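Long-range contacts in Exo beta-1,2-glucooligosaccharide sophorohydrolase (non-reducing end) (Parabacteroides distasonis ATCC 8503, PDB 5Z06), which hydrolyses linear beta-1,2-glucan and beta-1,2-glucooligosaccharides of four or more glucose units, releasing sophorose from the non-reducing end: residues Y58-G63 with L160-A165; L190-L195 with E268-Q273; M282-L287 with A630-Y635; N318-T323 with S369-G374. All coordinates share one frame; numbering follows the deposited sequence.

Interaction 1. Residues Y58-G63 with L160-A165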
loop_
_atom_site.group_PDB
_atom_site.type_symbol
_atom_site.label_atom_id
_atom_site.label_comp_id
_atom_site.label_asym_id
_atom_site.label_seq_id
_atom_site.Cartn_x
_atom_site.Cartn_y
_atom_site.Cartn_z
ATOM N N TYR A 58 21.053 20.975 17.827
ATOM C CA TYR A 58 20.873 20.943 19.264
ATOM C C TYR A 58 21.810 21.868 20.009
ATOM O O TYR A 58 22.857 22.257 19.508
ATOM C CB TYR A 58 21.053 19.511 19.790
ATOM C CG TYR A 58 22.418 18.940 19.506
ATOM C CD1 TYR A 58 22.689 18.306 18.286
ATOM C CD2 TYR A 58 23.461 19.067 20.438
ATOM C CE1 TYR A 58 23.948 17.779 18.013
ATOM C CE2 TYR A 58 24.739 18.548 20.174
ATOM C CZ TYR A 58 24.980 17.921 18.964
ATOM O OH TYR A 58 26.229 17.418 18.679
ATOM N N VAL A 59 21.396 22.172 21.236
ATOM C CA VAL A 59 22.203 22.828 22.239
ATOM C C VAL A 59 22.169 21.928 23.466
ATOM O O VAL A 59 21.116 21.686 24.052
ATOM C CB VAL A 59 21.656 24.225 22.591
ATOM C CG1 VAL A 59 22.524 24.894 23.652
ATOM C CG2 VAL A 59 21.602 25.098 21.340
ATOM N N SER A 60 23.329 21.427 23.836
ATOM C CA SER A 60 23.480 20.645 25.043
ATOM C C SER A 60 23.963 21.637 26.091
ATOM O O SER A 60 25.133 22.003 26.096
ATOM C CB SER A 60 24.496 19.525 24.813
ATOM O OG SER A 60 24.190 18.792 23.637
ATOM N N ALA A 61 23.048 22.114 26.934
ATOM C CA ALA A 61 23.373 23.116 27.940
ATOM C C ALA A 61 23.435 22.478 29.326
ATOM O O ALA A 61 22.634 21.581 29.640
ATOM C CB ALA A 61 22.355 24.251 27.929
ATOM N N PRO A 62 24.374 22.949 30.172
ATOM C CA PRO A 62 24.429 22.416 31.522
ATOM C C PRO A 62 23.096 22.608 32.203
ATOM O O PRO A 62 22.486 23.665 32.082
ATOM C CB PRO A 62 25.513 23.263 32.213
ATOM C CG PRO A 62 26.304 23.891 31.120
ATOM C CD PRO A 62 25.431 23.946 29.907
ATOM N N GLY A 63 22.636 21.573 32.887
ATOM C CA GLY A 63 21.354 21.603 33.579
ATOM C C GLY A 63 20.134 21.337 32.709
ATOM O O GLY A 63 19.012 21.312 33.213
ATOM N N LEU A 160 19.222 9.268 20.648
ATOM C CA LEU A 160 20.311 10.226 20.701
ATOM C C LEU A 160 20.137 11.116 21.895
ATOM O O LEU A 160 19.019 11.518 22.229
ATOM C CB LEU A 160 20.382 11.054 19.432
ATOM C CG LEU A 160 20.634 10.223 18.182
ATOM C CD1 LEU A 160 20.210 10.984 16.936
ATOM C CD2 LEU A 160 22.091 9.801 18.089
ATOM N N ARG A 161 21.265 11.389 22.542
ATOM C CA ARG A 161 21.311 12.175 23.752
ATOM C C ARG A 161 22.508 13.100 23.683
ATOM O O ARG A 161 23.402 12.890 22.858
ATOM C CB ARG A 161 21.421 11.261 24.977
ATOM C CG ARG A 161 20.096 10.903 25.608
ATOM C CD ARG A 161 20.185 10.768 27.138
ATOM N NE ARG A 161 18.873 10.468 27.703
ATOM C CZ ARG A 161 17.856 11.335 27.793
ATOM N NH1 ARG A 161 17.975 12.607 27.380
ATOM N NH2 ARG A 161 16.694 10.927 28.309
ATOM N N PRO A 162 22.531 14.127 24.550
ATOM C CA PRO A 162 23.654 15.055 24.555
ATOM C C PRO A 162 25.003 14.355 24.753
ATOM O O PRO A 162 25.093 13.326 25.443
ATOM C CB PRO A 162 23.365 15.951 25.777
ATOM C CG PRO A 162 21.921 15.821 26.029
ATOM C CD PRO A 162 21.612 14.404 25.672
ATOM N N GLY A 163 26.028 14.905 24.124
ATOM C CA GLY A 163 27.385 14.647 24.538
ATOM C C GLY A 163 27.687 15.662 25.619
ATOM O O GLY A 163 26.847 15.937 26.487
ATOM N N THR A 164 28.887 16.237 25.538
ATOM C CA THR A 164 29.304 17.293 26.444
ATOM C C THR A 164 28.287 18.415 26.382
ATOM O O THR A 164 28.000 18.939 25.314
ATOM C CB THR A 164 30.680 17.872 26.045
ATOM O OG1 THR A 164 31.610 16.806 25.829
ATOM C CG2 THR A 164 31.211 18.794 27.123
ATOM N N ALA A 165 27.743 18.775 27.538
ATOM C CA ALA A 165 26.924 19.964 27.661
ATOM C C ALA A 165 27.799 21.233 27.650
ATOM O O ALA A 165 27.954 21.908 28.660
ATOM C CB ALA A 165 26.073 19.887 28.917
#
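Ser60 turns its OG anti to its own carbonyl carbon and beside the backbone N (chi1 -51°), which brings the hydroxyl against Pro162, where OG lies 3.7 Å from Pro162 CB. The contact closes one end of the N-terminal beta-sandwich. Strand 53-59 belongs to the larger antiparallel sheet, whose strand 169-180 carries the calcium ligand Asp175; strand 155-161 sits in the middle of the facing five-stranded sheet. Each segment leaves its strand here, and the two outgoing loops meet.

The segments share no hydrogen bond of their own, so the junction rests on close van der Waals packing and one CH...O contact. Ser60 OG is still satisfied, because Trp66 NE1 on strand 65-71 bonds to it, and Pro162 also packs on Trp66; the tryptophan therefore serves both sides of the seam. Ser60 CB fits against the turn, 3.6 Å from Thr164 O. On the carbonyl side, Ala165 CA approaches Ser60 O at 3.1 Å, with a bent 124° angle at the hydrogen. The Ala165 methyl lies against the Ala61-Pro62 peptide, with CB 3.7 Å from Pro62 N. Farther out the packing reaches the surface: the ring of Pro62 rests on the Ala165 backbone, its CD atom 3.5 Å from Ala165 O and its CG atom 3.6 Å from the same oxygen.

Interaction 2. Residues L190-L195 with E268-Q273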
loop_
_atom_site.group_PDB
_atom_site.type_symbol
_atom_site.label_atom_id
_atom_site.label_comp_id
_atom_site.label_asym_id
_atom_site.label_seq_id
_atom_site.Cartn_x
_atom_site.Cartn_y
_atom_site.Cartn_z
ATOM N N LEU A 190 29.405 -5.073 -11.056
ATOM C CA LEU A 190 28.453 -4.006 -10.762
ATOM C C LEU A 190 28.130 -3.242 -12.042
ATOM O O LEU A 190 28.789 -2.276 -12.411
ATOM C CB LEU A 190 29.023 -3.086 -9.683
ATOM C CG LEU A 190 28.069 -2.066 -9.049
ATOM C CD1 LEU A 190 26.957 -2.727 -8.249
ATOM C CD2 LEU A 190 28.841 -1.105 -8.160
ATOM N N ASN A 191 27.084 -3.695 -12.713
ATOM C CA ASN A 191 26.715 -3.195 -14.023
ATOM C C ASN A 191 25.605 -2.181 -13.902
ATOM O O ASN A 191 24.776 -2.249 -12.990
ATOM C CB ASN A 191 26.265 -4.356 -14.909
ATOM C CG ASN A 191 27.267 -5.493 -14.906
ATOM O OD1 ASN A 191 26.929 -6.648 -14.640
ATOM N ND2 ASN A 191 28.525 -5.152 -15.126
ATOM N N ALA A 192 25.613 -1.228 -14.825
ATOM C CA ALA A 192 24.518 -0.304 -14.985
ATOM C C ALA A 192 23.271 -1.102 -15.335
ATOM O O ALA A 192 23.341 -2.059 -16.127
ATOM C CB ALA A 192 24.817 0.684 -16.103
ATOM N N PRO A 193 22.126 -0.727 -14.745
ATOM C CA PRO A 193 20.907 -1.269 -15.292
ATOM C C PRO A 193 20.686 -0.721 -16.694
ATOM O O PRO A 193 21.160 0.377 -17.016
ATOM C CB PRO A 193 19.837 -0.751 -14.330
ATOM C CG PRO A 193 20.404 0.496 -13.771
ATOM C CD PRO A 193 21.869 0.238 -13.661
ATOM N N VAL A 194 19.988 -1.489 -17.519
ATOM C CA VAL A 194 19.496 -0.978 -18.788
ATOM C C VAL A 194 18.339 -0.032 -18.469
ATOM O O VAL A 194 17.293 -0.490 -18.040
ATOM C CB VAL A 194 19.020 -2.107 -19.733
ATOM C CG1 VAL A 194 18.427 -1.533 -21.023
ATOM C CG2 VAL A 194 20.180 -3.048 -20.067
ATOM N N LEU A 195 18.555 1.272 -18.643
ATOM C CA LEU A 195 17.500 2.285 -18.536
ATOM C C LEU A 195 16.708 2.349 -19.835
ATOM O O LEU A 195 17.241 2.701 -20.896
ATOM C CB LEU A 195 18.114 3.638 -18.208
ATOM C CG LEU A 195 17.231 4.789 -17.730
ATOM C CD1 LEU A 195 16.389 4.377 -16.537
ATOM C CD2 LEU A 195 18.128 5.961 -17.363
ATOM N N GLU A 268 29.999 2.243 -7.190
ATOM C CA GLU A 268 28.992 2.659 -8.131
ATOM C C GLU A 268 29.303 2.074 -9.492
ATOM O O GLU A 268 30.423 2.158 -9.967
ATOM C CB GLU A 268 28.961 4.188 -8.178
ATOM C CG GLU A 268 27.822 4.788 -8.991
ATOM C CD GLU A 268 27.296 6.109 -8.437
ATOM O OE1 GLU A 268 27.907 6.738 -7.546
ATOM O OE2 GLU A 268 26.225 6.522 -8.887
ATOM N N SER A 269 28.296 1.486 -10.124
ATOM C CA SER A 269 28.415 1.045 -11.493
ATOM C C SER A 269 28.727 2.212 -12.405
ATOM O O SER A 269 28.683 3.390 -12.014
ATOM C CB SER A 269 27.106 0.426 -11.983
ATOM O OG SER A 269 26.152 1.445 -12.258
ATOM N N ASN A 270 28.997 1.867 -13.650
ATOM C CA ASN A 270 28.994 2.865 -14.697
ATOM C C ASN A 270 27.564 3.392 -14.888
ATOM O O ASN A 270 26.609 2.867 -14.314
ATOM C CB ASN A 270 29.591 2.312 -16.004
ATOM C CG ASN A 270 28.810 1.151 -16.575
ATOM O OD1 ASN A 270 28.234 0.351 -15.839
ATOM N ND2 ASN A 270 28.797 1.044 -17.898
ATOM N N ASP A 271 27.453 4.450 -15.682
ATOM C CA ASP A 271 26.174 5.044 -16.029
ATOM C C ASP A 271 25.359 4.145 -16.942
ATOM O O ASP A 271 25.909 3.465 -17.810
ATOM C CB ASP A 271 26.385 6.372 -16.760
ATOM C CG ASP A 271 26.881 7.457 -15.861
ATOM O OD1 ASP A 271 26.968 7.239 -14.638
ATOM O OD2 ASP A 271 27.180 8.549 -16.378
ATOM N N SER A 272 24.041 4.174 -16.758
ATOM C CA SER A 272 23.114 3.659 -17.759
ATOM C C SER A 272 23.176 4.585 -18.975
ATOM O O SER A 272 23.777 5.657 -18.903
ATOM C CB SER A 272 21.681 3.645 -17.198
ATOM O OG SER A 272 21.273 4.951 -16.821
ATOM N N GLN A 273 22.517 4.219 -20.071
ATOM C CA GLN A 273 22.303 5.209 -21.119
ATOM C C GLN A 273 21.462 6.347 -20.511
ATOM O O GLN A 273 20.794 6.182 -19.477
ATOM C CB GLN A 273 21.659 4.622 -22.395
ATOM C CG GLN A 273 20.210 4.131 -22.273
ATOM C CD GLN A 273 19.409 4.194 -23.579
ATOM O OE1 GLN A 273 19.917 4.608 -24.632
ATOM N NE2 GLN A 273 18.132 3.785 -23.508
HETATM O O HOH W 1 21.053 1.757 -20.255
#
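A small beta-sandwich of three and four antiparallel strands, consistent with a fibronectin type III-like fold, provides both segments: Leu190-Leu195 runs into its first strand, 194-200, and Glu268-Gln273 leads to its last, 275-278. The two run in roughly the same direction, 30° apart, the second in an extended, polyproline-II-like conformation.

Polar links are few and spread out. Ala192 N donates to Asn270 OD1 at 3.2 Å, a bent bond with the donor tilted 23° from the carbonyl plane. At the other end the extended side chain of Gln273 reaches across, and its NE2 donates almost straight to Leu195 O at 3.0 Å, with that oxygen in the amide plane. A water accepts from Leu195 N and Gln273 N and so links the two backbones.

Apolar groups and the serine CB atoms pack between these links. Ser269 CB sits 3.2 Å from Leu190 O, and Leu190 CD2 lies alongside the Glu268-Ser269 peptide. The Ala192 methyl points at the opposing backbone, its CB 3.4 Å from Asp271 O. Leu195 CD2 comes within 3.3 Å of Ser272 OG.

Both serines also take a backbone N-H from strand 254-262, Ser269 OG from Ala261 and Ser272 OG from Val259, while Leu195 and Pro193 pack on Val259 and on Trp209 of strand 204-210, which ties the segments to the two sheets.

Interaction 3. Residues M282-L287 with A630-Y635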
loop_
_atom_site.group_PDB
_atom_site.type_symbol
_atom_site.label_atom_id
_atom_site.label_comp_id
_atom_site.label_asym_id
_atom_site.label_seq_id
_atom_site.Cartn_x
_atom_site.Cartn_y
_atom_site.Cartn_z
ATOM N N MET A 282 -1.759 18.052 -19.357
ATOM C CA MET A 282 -2.598 16.885 -19.504
ATOM C C MET A 282 -4.062 17.232 -19.282
ATOM O O MET A 282 -4.424 17.979 -18.390
ATOM C CB MET A 282 -2.132 15.788 -18.551
ATOM C CG MET A 282 -0.890 15.061 -19.025
ATOM S SD MET A 282 -0.233 13.885 -17.829
ATOM C CE MET A 282 -1.470 12.608 -17.911
ATOM N N THR A 283 -4.896 16.688 -20.147
ATOM C CA THR A 283 -6.325 16.728 -19.967
ATOM C C THR A 283 -6.693 15.715 -18.869
ATOM O O THR A 283 -5.881 14.869 -18.460
ATOM C CB THR A 283 -7.051 16.255 -21.246
ATOM O OG1 THR A 283 -6.664 14.891 -21.478
ATOM C CG2 THR A 283 -6.742 17.175 -22.494
ATOM N N ASP A 284 -7.941 15.782 -18.445
ATOM C CA ASP A 284 -8.472 14.794 -17.516
ATOM C C ASP A 284 -8.385 13.388 -18.081
ATOM O O ASP A 284 -8.106 12.452 -17.337
ATOM C CB ASP A 284 -9.913 15.095 -17.180
ATOM C CG ASP A 284 -10.071 16.330 -16.323
ATOM O OD1 ASP A 284 -9.072 16.793 -15.712
ATOM O OD2 ASP A 284 -11.225 16.831 -16.270
ATOM N N GLU A 285 -8.628 13.244 -19.386
ATOM C CA GLU A 285 -8.549 11.943 -20.049
ATOM C C GLU A 285 -7.157 11.363 -19.897
ATOM O O GLU A 285 -7.005 10.213 -19.515
ATOM C CB GLU A 285 -8.916 12.035 -21.540
ATOM C CG GLU A 285 -10.407 12.247 -21.792
ATOM C CD GLU A 285 -11.232 11.034 -21.435
ATOM O OE1 GLU A 285 -11.038 9.975 -22.071
ATOM O OE2 GLU A 285 -12.072 11.135 -20.508
ATOM N N GLN A 286 -6.153 12.178 -20.191
ATOM C CA GLN A 286 -4.760 11.779 -20.017
ATOM C C GLN A 286 -4.454 11.453 -18.576
ATOM O O GLN A 286 -3.726 10.480 -18.286
ATOM C CB GLN A 286 -3.817 12.862 -20.562
ATOM C CG GLN A 286 -3.827 12.933 -22.091
ATOM C CD GLN A 286 -3.058 14.128 -22.641
ATOM O OE1 GLN A 286 -3.363 15.269 -22.314
ATOM N NE2 GLN A 286 -2.063 13.864 -23.493
ATOM N N LEU A 287 -4.994 12.251 -17.658
ATOM C CA LEU A 287 -4.823 11.949 -16.237
ATOM C C LEU A 287 -5.422 10.600 -15.846
ATOM O O LEU A 287 -4.795 9.836 -15.146
ATOM C CB LEU A 287 -5.395 13.042 -15.369
ATOM C CG LEU A 287 -4.618 14.355 -15.365
ATOM C CD1 LEU A 287 -5.469 15.377 -14.613
ATOM C CD2 LEU A 287 -3.233 14.215 -14.756
ATOM N N ALA A 630 -10.426 14.984 -6.795
ATOM C CA ALA A 630 -9.459 14.313 -5.939
ATOM C C ALA A 630 -8.221 13.944 -6.716
ATOM O O ALA A 630 -7.106 14.247 -6.315
ATOM C CB ALA A 630 -10.069 13.069 -5.331
ATOM N N LEU A 631 -8.433 13.287 -7.844
ATOM C CA LEU A 631 -7.339 12.878 -8.704
ATOM C C LEU A 631 -6.431 14.063 -9.042
ATOM O O LEU A 631 -5.219 13.984 -8.880
ATOM C CB LEU A 631 -7.903 12.274 -9.970
ATOM C CG LEU A 631 -6.943 11.499 -10.836
ATOM C CD1 LEU A 631 -7.755 10.612 -11.784
ATOM C CD2 LEU A 631 -5.989 12.394 -11.624
ATOM N N ARG A 632 -7.031 15.149 -9.517
ATOM C CA ARG A 632 -6.281 16.334 -9.902
ATOM C C ARG A 632 -5.485 16.927 -8.761
ATOM O O ARG A 632 -4.339 17.316 -8.941
ATOM C CB ARG A 632 -7.219 17.392 -10.402
ATOM C CG ARG A 632 -7.789 17.136 -11.777
ATOM C CD ARG A 632 -8.545 18.379 -12.187
ATOM N NE ARG A 632 -9.643 18.071 -13.082
ATOM C CZ ARG A 632 -10.932 18.202 -12.802
ATOM N NH1 ARG A 632 -11.356 18.655 -11.612
ATOM N NH2 ARG A 632 -11.822 17.877 -13.736
ATOM N N ASN A 633 -6.114 16.991 -7.584
ATOM C CA ASN A 633 -5.500 17.472 -6.382
ATOM C C ASN A 633 -4.354 16.568 -5.946
ATOM O O ASN A 633 -3.229 17.027 -5.723
ATOM C CB ASN A 633 -6.549 17.507 -5.273
ATOM C CG ASN A 633 -6.018 18.088 -3.985
ATOM O OD1 ASN A 633 -5.227 19.033 -4.014
ATOM N ND2 ASN A 633 -6.478 17.550 -2.845
ATOM N N TYR A 634 -4.650 15.280 -5.813
ATOM C CA TYR A 634 -3.640 14.317 -5.371
ATOM C C TYR A 634 -2.386 14.350 -6.241
ATOM O O TYR A 634 -1.255 14.324 -5.733
ATOM C CB TYR A 634 -4.221 12.900 -5.367
ATOM C CG TYR A 634 -5.320 12.655 -4.382
ATOM C CD1 TYR A 634 -5.504 13.470 -3.278
ATOM C CD2 TYR A 634 -6.157 11.553 -4.529
ATOM C CE1 TYR A 634 -6.519 13.234 -2.376
ATOM C CE2 TYR A 634 -7.144 11.288 -3.618
ATOM C CZ TYR A 634 -7.335 12.145 -2.550
ATOM O OH TYR A 634 -8.323 11.911 -1.643
ATOM N N TYR A 635 -2.604 14.395 -7.552
ATOM C CA TYR A 635 -1.519 14.467 -8.492
ATOM C C TYR A 635 -0.861 15.840 -8.511
ATOM O O TYR A 635 0.331 15.947 -8.237
ATOM C CB TYR A 635 -1.994 14.096 -9.875
ATOM C CG TYR A 635 -0.884 14.047 -10.863
ATOM C CD1 TYR A 635 0.150 13.118 -10.736
ATOM C CD2 TYR A 635 -0.828 14.944 -11.921
ATOM C CE1 TYR A 635 1.199 13.088 -11.647
ATOM C CE2 TYR A 635 0.223 14.922 -12.818
ATOM C CZ TYR A 635 1.231 13.992 -12.680
ATOM O OH TYR A 635 2.259 13.978 -13.595
#
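Arg632 meets Asp284 side-on: NE and NH2 each take one carboxylate oxygen, in a two-bond salt bridge. NE donates to Asp284 OD1 at 3.0 Å and NH2 to Asp284 OD2 at 2.8 Å, both nearly straight. Each oxygen lies close to the guanidinium plane and is met on its syn side, but the carboxylate is turned 35° from that plane, so the donors stand somewhat out of the carboxylate plane. Arg632 reaches this far because its chain is extended from CG to NE. Two bonds fix the rotation of both flat groups, and an alanine in place of Arg632 would probably leave the Asp284 carboxylate without its charged mate and free to turn.

Leu287, three residues on from Asp284, packs beside the bridge. The Leu287 and Arg632 side chains cross at about a right angle, with Leu287 CD1 4.1 Å from Arg632 CG. The other branch approaches the Tyr635 ring obliquely, with CD2 3.8 Å from Tyr635 CD2, and Leu287 CB packs on Leu631 CD2 at 3.8 Å. Tyr635 CG is anti to the backbone N (chi1 -175°), which turns the ring toward Leu287.

This is the start of helix 284-297 packed on helix 624-636 in the helical domain, consistent with the alpha/alpha barrel of the six-hairpin clan. Thr283 and Gln286 form a capping box at that start: Gln286 N donates to Thr283 OG1, and Thr283 N to Gln286 OE1 in return. Asp284 sits in the first turn, where the helix N-terminus would probably favour its negative charge. The Tyr635 hydroxyl bonds to His204 ND1 and Arg203 N in the fibronectin-like module.

Interaction 4. Residues N318-T323 with S369-G374; sequences NDMIAT and SHFIDG
Thr323 and Ile372 mark the tight end of this contact; at the other end the side chains of Asp319 and Asp373 pack loosely. Thr323 CG2 presses on Ile372 CD1 at 3.3 Å, closer than usual for carbons, the two side chains crossing at about a right angle. Ile321 lies alongside Ile372 on the same face, CD1 4.0 Å from Ile372 CB. Around them the backbones bond as an antiparallel pair, Ile321 N to Ile372 O at 2.8 Å and Ile372 N to Ile321 O at 3.0 Å, and Thr323 N reaches His370 O.

On the other face Met320 and Phe371 make a Met-aromatic contact, SD 4.5 Å from the ring centroid and oblique to it, with CE 3.7 Å from Phe371 CD1. An alanine at Met320 would probably open a gap beside the ring where the sulfur and methyl now lie. At the partly exposed end Gly374 N still donates to Asp319 O, but Asp319 OD2 and Asp373 OD1 stand 4.4 Å apart, like charges that would probably repel. Asp373 OD1 has its own partner in Thr375 OG1.

His370 lies near a bound glycerol, which may mark a pocket. Ala322 occupies the N-cap position of helix 323-338. The pair forms a short two-stranded antiparallel sheet in a helical domain consistent with the alpha/alpha barrel of its clan.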
loop_
_atom_site.group_PDB
_atom_site.type_symbol
_atom_site.label_atom_id
_atom_site.label_comp_id
_atom_site.label_asym_id
_atom_site.label_seq_id
_atom_site.Cartn_x
_atom_site.Cartn_y
_atom_site.Cartn_z
ATOM N N ASN A 318 8.110 -10.553 -0.613
ATOM C CA ASN A 318 8.470 -10.696 -1.993
ATOM C C ASN A 318 7.596 -11.754 -2.685
ATOM O O ASN A 318 7.260 -11.631 -3.881
ATOM C CB ASN A 318 9.958 -11.040 -2.078
ATOM C CG ASN A 318 10.435 -11.206 -3.500
ATOM O OD1 ASN A 318 10.996 -12.252 -3.870
ATOM N ND2 ASN A 318 10.199 -10.187 -4.318
ATOM N N ASP A 319 7.227 -12.794 -1.946
ATOM C CA ASP A 319 6.605 -13.979 -2.546
ATOM C C ASP A 319 5.132 -14.126 -2.267
ATOM O O ASP A 319 4.459 -14.910 -2.923
ATOM C CB ASP A 319 7.310 -15.243 -2.058
ATOM C CG ASP A 319 8.787 -15.270 -2.421
ATOM O OD1 ASP A 319 9.205 -14.606 -3.396
ATOM O OD2 ASP A 319 9.527 -15.970 -1.721
ATOM N N MET A 320 4.618 -13.370 -1.312
ATOM C CA MET A 320 3.274 -13.589 -0.866
ATOM C C MET A 320 2.318 -12.778 -1.695
ATOM O O MET A 320 2.416 -11.557 -1.741
ATOM C CB MET A 320 3.143 -13.207 0.600
ATOM C CG MET A 320 1.829 -13.578 1.206
ATOM S SD MET A 320 1.797 -13.024 2.910
ATOM C CE MET A 320 1.558 -11.257 2.692
ATOM N N ILE A 321 1.374 -13.471 -2.318
ATOM C CA ILE A 321 0.281 -12.831 -3.032
ATOM C C ILE A 321 -0.980 -12.841 -2.211
ATOM O O ILE A 321 -1.175 -13.684 -1.342
ATOM C CB ILE A 321 0.072 -13.385 -4.452
ATOM C CG1 ILE A 321 -0.364 -14.850 -4.483
ATOM C CG2 ILE A 321 1.328 -13.164 -5.259
ATOM C CD1 ILE A 321 -1.855 -15.041 -4.607
ATOM N N ALA A 322 -1.787 -11.816 -2.431
ATOM C CA ALA A 322 -3.075 -11.670 -1.770
ATOM C C ALA A 322 -4.100 -12.009 -2.843
ATOM O O ALA A 322 -4.075 -11.440 -3.928
ATOM C CB ALA A 322 -3.265 -10.255 -1.267
ATOM N N THR A 323 -4.972 -12.963 -2.547
ATOM C CA THR A 323 -5.876 -13.471 -3.543
ATOM C C THR A 323 -6.984 -12.507 -3.883
ATOM O O THR A 323 -7.379 -12.437 -5.036
ATOM C CB THR A 323 -6.479 -14.790 -3.069
ATOM O OG1 THR A 323 -6.985 -14.595 -1.757
ATOM C CG2 THR A 323 -5.396 -15.846 -3.055
ATOM N N SER A 369 -7.079 -19.457 0.066
ATOM C CA SER A 369 -6.705 -18.637 1.197
ATOM C C SER A 369 -6.479 -17.188 0.759
ATOM O O SER A 369 -6.353 -16.880 -0.426
ATOM C CB SER A 369 -5.406 -19.156 1.798
ATOM O OG SER A 369 -4.379 -19.164 0.832
ATOM N N HIS A 370 -6.404 -16.324 1.754
ATOM C CA HIS A 370 -6.142 -14.925 1.564
ATOM C C HIS A 370 -4.769 -14.747 0.950
ATOM O O HIS A 370 -4.601 -13.993 0.007
ATOM C CB HIS A 370 -6.166 -14.235 2.916
ATOM C CG HIS A 370 -6.179 -12.746 2.849
ATOM N ND1 HIS A 370 -6.711 -11.990 3.870
ATOM C CD2 HIS A 370 -5.738 -11.870 1.914
ATOM C CE1 HIS A 370 -6.583 -10.710 3.568
ATOM N NE2 HIS A 370 -6.010 -10.606 2.381
ATOM N N PHE A 371 -3.795 -15.434 1.535
ATOM C CA PHE A 371 -2.425 -15.301 1.133
ATOM C C PHE A 371 -1.884 -16.622 0.665
ATOM O O PHE A 371 -2.148 -17.666 1.272
ATOM C CB PHE A 371 -1.626 -14.773 2.278
ATOM C CG PHE A 371 -2.119 -13.465 2.763
ATOM C CD1 PHE A 371 -1.878 -12.313 2.020
ATOM C CD2 PHE A 371 -2.838 -13.366 3.950
ATOM C CE1 PHE A 371 -2.341 -11.078 2.460
ATOM C CE2 PHE A 371 -3.284 -12.140 4.402
ATOM C CZ PHE A 371 -3.025 -10.983 3.660
ATOM N N ILE A 372 -1.157 -16.563 -0.440
ATOM C CA ILE A 372 -0.485 -17.709 -0.996
ATOM C C ILE A 372 0.947 -17.300 -1.326
ATOM O O ILE A 372 1.218 -16.156 -1.722
ATOM C CB ILE A 372 -1.186 -18.207 -2.257
ATOM C CG1 ILE A 372 -2.710 -18.257 -2.047
ATOM C CG2 ILE A 372 -0.626 -19.568 -2.649
ATOM C CD1 ILE A 372 -3.522 -18.601 -3.292
ATOM N N ASP A 373 1.861 -18.238 -1.154
ATOM C CA ASP A 373 3.228 -18.033 -1.565
ATOM C C ASP A 373 3.221 -18.314 -3.059
ATOM O O ASP A 373 2.969 -19.435 -3.488
ATOM C CB ASP A 373 4.186 -18.942 -0.772
ATOM C CG ASP A 373 5.641 -18.707 -1.109
ATOM O OD1 ASP A 373 5.978 -18.469 -2.285
ATOM O OD2 ASP A 373 6.469 -18.790 -0.192
ATOM N N GLY A 374 3.489 -17.269 -3.839
ATOM C CA GLY A 374 3.463 -17.335 -5.290
ATOM C C GLY A 374 4.450 -18.302 -5.899
ATOM O O GLY A 374 4.246 -18.766 -6.994
#

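Overall arrangement
Along the chain, interactions 1 and 2 close in turn before 282-287 begins, and interaction 4 is nested inside the long loop that interaction 3 closes. The first pair belongs to the beta part: interaction 1 joins two sheets of the N-terminal sandwich, and interaction 2 sits in the module that resembles a fibronectin type III fold, their centres about 44 Å apart. The other two lie in the helical domain, centres about 32 Å apart, on opposite sides of the chain's centre. Interaction 2 is about 33 and 32 Å, between centres, from interactions 3 and 4; none touch. Each contact thus lies within one module, while Tyr635 of interaction 3 also bonds to His204 and Arg203, linking beta and helical parts of this monomer.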